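Local coordinates for DUF3829 family protein (Bacteroides vulgatus, PDB 4YJW) that is of unknown function but folds as an all-helical protein and is probably exported as a lipoprotein, at residues K27-L32 / Q142-I147. Numbering follows the deposited sequence. Where two conformers were deposited one is given.
Sequences KILKDL and QVIFDI
Leu29 and Phe145 both hold CG anti to their own carbonyl carbon, with chi1 of -68° and -73°, and their side chains approach each other from opposite directions. With the Leu29 chain extended at its second torsion, Leu29 CD1 lies over one face of the Phe145 ring. Leu29 CD1 sits 3.9 Å from the centroid of the Phe145 ring, 24° off the normal, a CH-pi contact. The methyl is shifted toward the rim. Its closest ring atom is CZ, with Leu29 CD1 to Phe145 CZ at 3.6 Å. Leu29 CB also approaches that end of the ring, 3.9 Å from Phe145 CZ.

The same methyl has a second neighbour. Ile144 turns its CG2 branch toward it, and Leu29 CD1 to Ile144 CG2 measures 3.8 Å. One leucine methyl thus touches both a ring face and a branched aliphatic side chain from the preceding position on helix 121-159. With alanine at Phe145, a gap is likely to open beside Leu29 CD1, leaving Ile144 as its sole apolar neighbour on segment 142-147.

The contact joins helix 10-32 to the long helix 121-159 in the helical bundle. The backbones stay well apart, with Leu29 CA and Ile144 CA 9.1 Å from each other. Helix 79-111 adds Leu92 against Leu29. Lys141 NZ hydrogen-bonds to Leu29 O and gives the two helices a polar link beside the apolar one. On helix 121-159 itself, Gln142 NE2 donates to Asp146 OD1 at 2.8 Å. Between the two segments, the chemistry is wholly apolar, so this meeting depends on shape and dispersion.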
loop_
_atom_site.group_PDB
_atom_site.type_symbol
_atom_site.label_atom_id
_atom_site.label_comp_id
_atom_site.label_asym_id
_atom_site.label_seq_id
_atom_site.Cartn_x
_atom_site.Cartn_y
_atom_site.Cartn_z
ATOM N N LYS A 27 -5.218 -4.287 -10.286
ATOM C CA LYS A 27 -5.469 -2.871 -10.582
ATOM C C LYS A 27 -5.174 -1.971 -9.396
ATOM O O LYS A 27 -4.511 -0.945 -9.550
ATOM C CB LYS A 27 -6.945 -2.658 -10.997
ATOM C CG LYS A 27 -7.285 -3.115 -12.397
ATOM C CD LYS A 27 -8.777 -2.970 -12.666
ATOM C CE LYS A 27 -9.215 -3.728 -13.899
ATOM N NZ LYS A 27 -10.691 -3.669 -14.090
ATOM N N ILE A 28 -5.707 -2.330 -8.222
ATOM C CA ILE A 28 -5.574 -1.509 -7.021
ATOM C C ILE A 28 -4.087 -1.468 -6.535
ATOM O O ILE A 28 -3.582 -0.382 -6.239
ATOM C CB ILE A 28 -6.594 -1.963 -5.931
ATOM C CG1 ILE A 28 -7.089 -0.755 -5.116
ATOM C CG2 ILE A 28 -6.116 -3.109 -5.052
ATOM C CD1 ILE A 28 -8.203 -0.994 -4.106
ATOM N N LEU A 29 -3.369 -2.597 -6.590
ATOM C CA LEU A 29 -1.989 -2.627 -6.089
ATOM C C LEU A 29 -1.020 -1.869 -7.021
ATOM O O LEU A 29 -0.051 -1.293 -6.531
ATOM C CB LEU A 29 -1.514 -4.063 -5.808
ATOM C CG LEU A 29 -2.223 -4.771 -4.617
ATOM C CD1 LEU A 29 -1.929 -6.264 -4.595
ATOM C CD2 LEU A 29 -1.831 -4.162 -3.292
ATOM N N LYS A 30 -1.322 -1.810 -8.321
ATOM C CA LYS A 30 -0.529 -1.049 -9.281
ATOM C C LYS A 30 -0.634 0.466 -8.973
ATOM O O LYS A 30 0.379 1.170 -8.980
ATOM C CB LYS A 30 -1.002 -1.334 -10.713
ATOM C CG LYS A 30 -0.127 -0.653 -11.767
ATOM C CD LYS A 30 -0.884 -0.470 -13.071
ATOM C CE LYS A 30 -0.141 0.440 -14.028
ATOM N NZ LYS A 30 0.944 -0.276 -14.750
ATOM N N ASP A 31 -1.847 0.957 -8.698
ATOM C CA ASP A 31 -2.021 2.395 -8.442
ATOM C C ASP A 31 -1.739 2.814 -7.003
ATOM O O ASP A 31 -1.358 3.970 -6.786
ATOM C CB ASP A 31 -3.432 2.841 -8.836
ATOM C CG ASP A 31 -3.762 2.667 -10.312
ATOM O OD1 ASP A 31 -2.882 2.963 -11.161
ATOM O OD2 ASP A 31 -4.904 2.266 -10.619
ATOM N N LEU A 32 -1.924 1.911 -6.025
ATOM C CA LEU A 32 -1.710 2.249 -4.623
ATOM C C LEU A 32 -0.221 2.301 -4.259
ATOM O O LEU A 32 0.183 3.201 -3.528
ATOM C CB LEU A 32 -2.436 1.229 -3.741
ATOM C CG LEU A 32 -2.595 1.565 -2.282
ATOM C CD1 LEU A 32 -3.727 2.541 -2.066
ATOM C CD2 LEU A 32 -2.814 0.303 -1.476
ATOM N N GLN A 142 3.704 -7.682 -2.364
ATOM C CA GLN A 142 4.225 -8.981 -2.810
ATOM C C GLN A 142 3.552 -10.131 -2.045
ATOM O O GLN A 142 3.203 -11.141 -2.671
ATOM C CB GLN A 142 5.760 -9.046 -2.667
ATOM C CG GLN A 142 6.389 -10.254 -3.386
ATOM C CD GLN A 142 6.101 -10.261 -4.873
ATOM O OE1 GLN A 142 6.569 -9.398 -5.626
ATOM N NE2 GLN A 142 5.315 -11.234 -5.332
ATOM N N VAL A 143 3.356 -9.985 -0.709
ATOM C CA VAL A 143 2.675 -11.015 0.091
ATOM C C VAL A 143 1.264 -11.292 -0.484
ATOM O O VAL A 143 0.894 -12.464 -0.618
ATOM C CB VAL A 143 2.613 -10.664 1.595
ATOM C CG1 VAL A 143 1.615 -11.567 2.328
ATOM C CG2 VAL A 143 3.994 -10.777 2.233
ATOM N N ILE A 144 0.496 -10.232 -0.827
ATOM C CA ILE A 144 -0.873 -10.391 -1.385
ATOM C C ILE A 144 -0.823 -11.183 -2.708
ATOM O O ILE A 144 -1.579 -12.146 -2.854
ATOM C CB ILE A 144 -1.589 -9.022 -1.544
ATOM C CG1 ILE A 144 -1.894 -8.438 -0.133
ATOM C CG2 ILE A 144 -2.884 -9.158 -2.383
ATOM C CD1 ILE A 144 -2.123 -6.925 -0.072
ATOM N N PHE A 145 0.075 -10.805 -3.643
ATOM C CA PHE A 145 0.216 -11.545 -4.907
ATOM C C PHE A 145 0.632 -12.993 -4.658
ATOM O O PHE A 145 0.099 -13.903 -5.310
ATOM C CB PHE A 145 1.225 -10.867 -5.853
ATOM C CG PHE A 145 0.710 -9.587 -6.474
ATOM C CD1 PHE A 145 -0.557 -9.534 -7.055
ATOM C CD2 PHE A 145 1.511 -8.451 -6.528
ATOM C CE1 PHE A 145 -1.042 -8.346 -7.608
ATOM C CE2 PHE A 145 1.036 -7.271 -7.107
ATOM C CZ PHE A 145 -0.239 -7.223 -7.636
ATOM N N ASP A 146 1.529 -13.224 -3.675
ATOM C CA ASP A 146 1.992 -14.593 -3.368
ATOM C C ASP A 146 0.891 -15.470 -2.784
ATOM O O ASP A 146 0.875 -16.676 -3.063
ATOM C CB ASP A 146 3.212 -14.580 -2.446
ATOM C CG ASP A 146 4.442 -13.994 -3.111
ATOM O OD1 ASP A 146 4.382 -13.706 -4.335
ATOM O OD2 ASP A 146 5.438 -13.763 -2.403
ATOM N N ILE A 147 -0.042 -14.892 -2.005
ATOM C CA ILE A 147 -1.186 -15.664 -1.492
ATOM C C ILE A 147 -2.117 -16.026 -2.663
ATOM O O ILE A 147 -2.631 -17.142 -2.749
ATOM C CB ILE A 147 -1.979 -14.857 -0.400
ATOM C CG1 ILE A 147 -1.166 -14.685 0.894
ATOM C CG2 ILE A 147 -3.354 -15.498 -0.097
ATOM C CD1 ILE A 147 -1.626 -13.491 1.753
#